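Local coordinates for anaphase-promoting complex subunit cut9 (Schizosaccharomyces pombe, PDB 2XPI), which serves as a tetratricopeptide-repeat subunit of the anaphase-promoting complex, the E3 ubiquitin ligase that controls progression through mitosis and G1, at residues H441-M452 / Y463-D474. Sequence-based numbering, arbitrary orientation.
Sequences HLPYLFLGMQHM and YLQSSYALFQYD
D474 OD2 has two partners: H441 NE2 donates to it at 2.9 Å, and a basic side chain of another protein's chain forms a salt bridge with it. The N-H of H441 runs nearly straight (163°) to the anti lone pair of OD2, in the imidazole plane, while the carboxylate is turned steeply against the ring. OD1 caps L476 N at the start of helix 475-487, so H441 ties the helical hairpin of TPR 11 to the beginning of the next repeat. TPR 11 is among the repeats that bind hcn1. The imidazole is set by a chi1 of 81°, with CG lodged between the backbone N and carbonyl carbon, and F471 turns an edge to one face, its CD2 lying 3.6 Å from H441 CE1. Replacing H441 by an alanine is likely to leave OD2 without its imidazole donor and to take away the face against which the F471 ring packs.

Beyond this end, helices 442-452 and 463-470 pack antiparallel, their axes 7.8 Å apart, with knobs-into-holes packing. Y444 drops among Y463, S466, S467 and L470; its CD2 meets S466 CB and its CE2 reaches L470 CD2. Y463 is the answering knob, among Y444, L447, G448 and H451. G448 CA lies near L464 CG, 4.2 Å away. Farther along, M452 bends at its thioether so that CE rests 3.9 Å from L464 CD1. H451 and Y463 meet rim to rim, their planes nearly parallel (6° apart), neither over the face of the other, and L447 CB sits over the centre of the Y463 ring, 3.7 Å from its centroid.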
# COMPACT_ATOMS: atom_id res chain seq x y z
N HIS A 441 7.44 -36.84 11.53
CA HIS A 441 8.49 -37.69 12.06
C HIS A 441 9.91 -37.23 11.72
O HIS A 441 10.87 -37.67 12.35
CB HIS A 441 8.31 -39.12 11.58
CG HIS A 441 8.83 -39.35 10.20
ND1 HIS A 441 8.26 -38.77 9.09
CD2 HIS A 441 9.87 -40.09 9.75
CE1 HIS A 441 8.93 -39.14 8.01
NE2 HIS A 441 9.92 -39.94 8.39
N LEU A 442 10.03 -36.34 10.75
CA LEU A 442 11.34 -35.94 10.28
C LEU A 442 12.20 -35.13 11.26
O LEU A 442 13.37 -35.42 11.40
CB LEU A 442 11.23 -35.22 8.94
CG LEU A 442 11.01 -36.11 7.73
CD1 LEU A 442 10.92 -35.27 6.50
CD2 LEU A 442 12.14 -37.11 7.59
N PRO A 443 11.65 -34.11 11.92
CA PRO A 443 12.47 -33.41 12.92
C PRO A 443 13.10 -34.30 14.00
O PRO A 443 14.25 -34.06 14.32
CB PRO A 443 11.50 -32.41 13.52
CG PRO A 443 10.62 -32.04 12.34
CD PRO A 443 10.39 -33.39 11.66
N TYR A 444 12.40 -35.28 14.55
CA TYR A 444 13.00 -36.22 15.52
C TYR A 444 14.03 -37.13 14.87
O TYR A 444 14.99 -37.55 15.52
CB TYR A 444 11.95 -37.12 16.15
CG TYR A 444 11.01 -36.40 17.07
CD1 TYR A 444 11.34 -35.18 17.60
CD2 TYR A 444 9.79 -36.95 17.40
CE1 TYR A 444 10.49 -34.52 18.42
CE2 TYR A 444 8.93 -36.30 18.22
CZ TYR A 444 9.28 -35.09 18.74
OH TYR A 444 8.40 -34.44 19.57
N LEU A 445 13.79 -37.47 13.61
CA LEU A 445 14.76 -38.18 12.81
C LEU A 445 16.08 -37.42 12.84
O LEU A 445 17.13 -37.97 13.19
CB LEU A 445 14.27 -38.28 11.38
CG LEU A 445 14.64 -39.60 10.72
CD1 LEU A 445 14.10 -39.67 9.30
CD2 LEU A 445 16.14 -39.77 10.77
N PHE A 446 16.01 -36.15 12.46
CA PHE A 446 17.21 -35.35 12.33
C PHE A 446 17.87 -35.11 13.69
O PHE A 446 19.10 -35.17 13.82
CB PHE A 446 16.89 -34.03 11.64
CG PHE A 446 16.29 -34.19 10.26
CD1 PHE A 446 16.63 -35.26 9.46
CD2 PHE A 446 15.41 -33.24 9.75
CE1 PHE A 446 16.08 -35.40 8.18
CE2 PHE A 446 14.86 -33.37 8.47
CZ PHE A 446 15.19 -34.44 7.69
N LEU A 447 17.07 -34.84 14.71
CA LEU A 447 17.60 -34.71 16.06
C LEU A 447 18.34 -36.00 16.46
O LEU A 447 19.38 -35.95 17.08
CB LEU A 447 16.48 -34.41 17.07
CG LEU A 447 16.17 -33.00 17.59
CD1 LEU A 447 17.30 -32.02 17.31
CD2 LEU A 447 14.85 -32.48 17.03
N GLY A 448 17.78 -37.16 16.10
CA GLY A 448 18.42 -38.42 16.40
C GLY A 448 19.79 -38.56 15.73
O GLY A 448 20.77 -38.93 16.38
N MET A 449 19.84 -38.25 14.44
CA MET A 449 21.06 -38.38 13.64
C MET A 449 22.15 -37.46 14.12
O MET A 449 23.35 -37.80 14.08
CB MET A 449 20.76 -38.07 12.18
CG MET A 449 19.79 -39.07 11.54
SD MET A 449 19.33 -38.50 9.90
CE MET A 449 20.98 -38.38 9.21
N GLN A 450 21.75 -36.29 14.57
CA GLN A 450 22.70 -35.30 15.04
C GLN A 450 23.22 -35.70 16.42
O GLN A 450 24.40 -35.47 16.72
CB GLN A 450 22.03 -33.92 15.07
CG GLN A 450 23.00 -32.79 14.91
CD GLN A 450 23.76 -32.89 13.62
OE1 GLN A 450 24.96 -32.63 13.57
NE2 GLN A 450 23.08 -33.30 12.57
N HIS A 451 22.37 -36.30 17.25
CA HIS A 451 22.81 -36.79 18.56
C HIS A 451 23.67 -38.05 18.48
O HIS A 451 24.51 -38.29 19.34
CB HIS A 451 21.63 -36.98 19.51
CG HIS A 451 21.18 -35.70 20.16
ND1 HIS A 451 21.96 -35.02 21.08
CD2 HIS A 451 20.04 -34.98 20.03
CE1 HIS A 451 21.31 -33.93 21.47
NE2 HIS A 451 20.15 -33.89 20.85
N MET A 452 23.49 -38.83 17.42
CA MET A 452 24.44 -39.90 17.12
C MET A 452 25.85 -39.35 16.93
O MET A 452 26.80 -39.89 17.50
CB MET A 452 24.01 -40.67 15.88
CG MET A 452 23.03 -41.74 16.21
SD MET A 452 22.82 -42.90 14.88
CE MET A 452 21.45 -42.17 14.01
N TYR A 463 14.87 -39.96 20.49
CA TYR A 463 14.34 -39.28 19.33
C TYR A 463 13.96 -40.25 18.19
O TYR A 463 12.94 -40.08 17.53
CB TYR A 463 15.34 -38.25 18.83
CG TYR A 463 15.47 -37.00 19.67
CD1 TYR A 463 14.43 -36.07 19.76
CD2 TYR A 463 16.65 -36.71 20.32
CE1 TYR A 463 14.56 -34.90 20.51
CE2 TYR A 463 16.80 -35.55 21.06
CZ TYR A 463 15.76 -34.65 21.15
OH TYR A 463 15.94 -33.50 21.90
N LEU A 464 14.77 -41.29 17.96
CA LEU A 464 14.46 -42.21 16.86
C LEU A 464 13.21 -43.07 17.11
O LEU A 464 12.40 -43.26 16.20
CB LEU A 464 15.68 -43.06 16.49
CG LEU A 464 16.82 -42.29 15.82
CD1 LEU A 464 18.02 -43.18 15.63
CD2 LEU A 464 16.42 -41.70 14.50
N GLN A 465 13.05 -43.58 18.33
CA GLN A 465 11.80 -44.29 18.68
C GLN A 465 10.61 -43.35 18.53
O GLN A 465 9.52 -43.75 18.11
CB GLN A 465 11.85 -44.84 20.11
CG GLN A 465 12.88 -45.94 20.31
CD GLN A 465 12.64 -47.13 19.39
OE1 GLN A 465 11.49 -47.51 19.12
NE2 GLN A 465 13.73 -47.75 18.90
N SER A 466 10.83 -42.08 18.87
CA SER A 466 9.82 -41.06 18.67
C SER A 466 9.40 -40.87 17.21
O SER A 466 8.21 -40.92 16.94
CB SER A 466 10.24 -39.73 19.31
OG SER A 466 10.15 -39.82 20.72
N SER A 467 10.33 -40.68 16.26
CA SER A 467 9.88 -40.61 14.86
C SER A 467 9.18 -41.89 14.45
O SER A 467 8.15 -41.86 13.78
CB SER A 467 10.97 -40.28 13.83
OG SER A 467 12.26 -40.25 14.41
N TYR A 468 9.74 -43.02 14.85
CA TYR A 468 9.17 -44.29 14.43
C TYR A 468 7.71 -44.43 14.90
O TYR A 468 6.88 -45.00 14.19
CB TYR A 468 10.02 -45.45 14.96
CG TYR A 468 9.61 -46.81 14.43
CD1 TYR A 468 8.82 -47.67 15.19
CD2 TYR A 468 10.04 -47.23 13.17
CE1 TYR A 468 8.46 -48.93 14.70
CE2 TYR A 468 9.69 -48.47 12.67
CZ TYR A 468 8.90 -49.32 13.44
OH TYR A 468 8.55 -50.56 12.93
N ALA A 469 7.38 -43.90 16.07
CA ALA A 469 6.01 -44.00 16.55
C ALA A 469 5.04 -43.20 15.66
O ALA A 469 3.91 -43.61 15.43
CB ALA A 469 5.89 -43.58 18.01
N LEU A 470 5.53 -42.06 15.17
CA LEU A 470 4.83 -41.20 14.21
C LEU A 470 4.73 -41.78 12.77
O LEU A 470 3.70 -41.67 12.11
CB LEU A 470 5.56 -39.85 14.14
CG LEU A 470 5.06 -38.60 14.88
CD1 LEU A 470 3.94 -38.88 15.89
CD2 LEU A 470 6.21 -37.84 15.51
N PHE A 471 5.81 -42.36 12.26
CA PHE A 471 5.77 -42.89 10.91
C PHE A 471 6.88 -43.92 10.76
O PHE A 471 8.05 -43.64 11.03
CB PHE A 471 5.87 -41.75 9.86
CG PHE A 471 5.88 -42.22 8.41
CD1 PHE A 471 4.72 -42.72 7.82
CD2 PHE A 471 7.04 -42.15 7.65
CE1 PHE A 471 4.72 -43.16 6.50
CE2 PHE A 471 7.06 -42.59 6.32
CZ PHE A 471 5.89 -43.10 5.74
N GLN A 472 6.51 -45.13 10.34
CA GLN A 472 7.44 -46.25 10.36
C GLN A 472 8.01 -46.68 9.00
O GLN A 472 8.83 -47.59 8.94
CB GLN A 472 6.85 -47.46 11.11
CG GLN A 472 5.39 -47.84 10.77
CD GLN A 472 4.38 -46.89 11.40
OE1 GLN A 472 3.81 -46.02 10.73
NE2 GLN A 472 4.17 -47.05 12.71
N TYR A 473 7.62 -46.00 7.91
CA TYR A 473 8.02 -46.42 6.57
C TYR A 473 8.90 -45.44 5.79
O TYR A 473 8.66 -45.17 4.61
CB TYR A 473 6.79 -46.80 5.74
CG TYR A 473 5.92 -47.84 6.41
CD1 TYR A 473 6.29 -49.17 6.42
CD2 TYR A 473 4.74 -47.47 7.03
CE1 TYR A 473 5.50 -50.12 7.04
CE2 TYR A 473 3.94 -48.41 7.64
CZ TYR A 473 4.33 -49.73 7.65
OH TYR A 473 3.53 -50.65 8.26
N ASP A 474 9.94 -44.93 6.44
CA ASP A 474 10.91 -44.07 5.80
C ASP A 474 12.29 -44.73 5.90
O ASP A 474 12.78 -44.98 7.00
CB ASP A 474 10.88 -42.71 6.49
CG ASP A 474 12.02 -41.78 6.06
OD1 ASP A 474 12.92 -42.18 5.28
OD2 ASP A 474 12.01 -40.62 6.53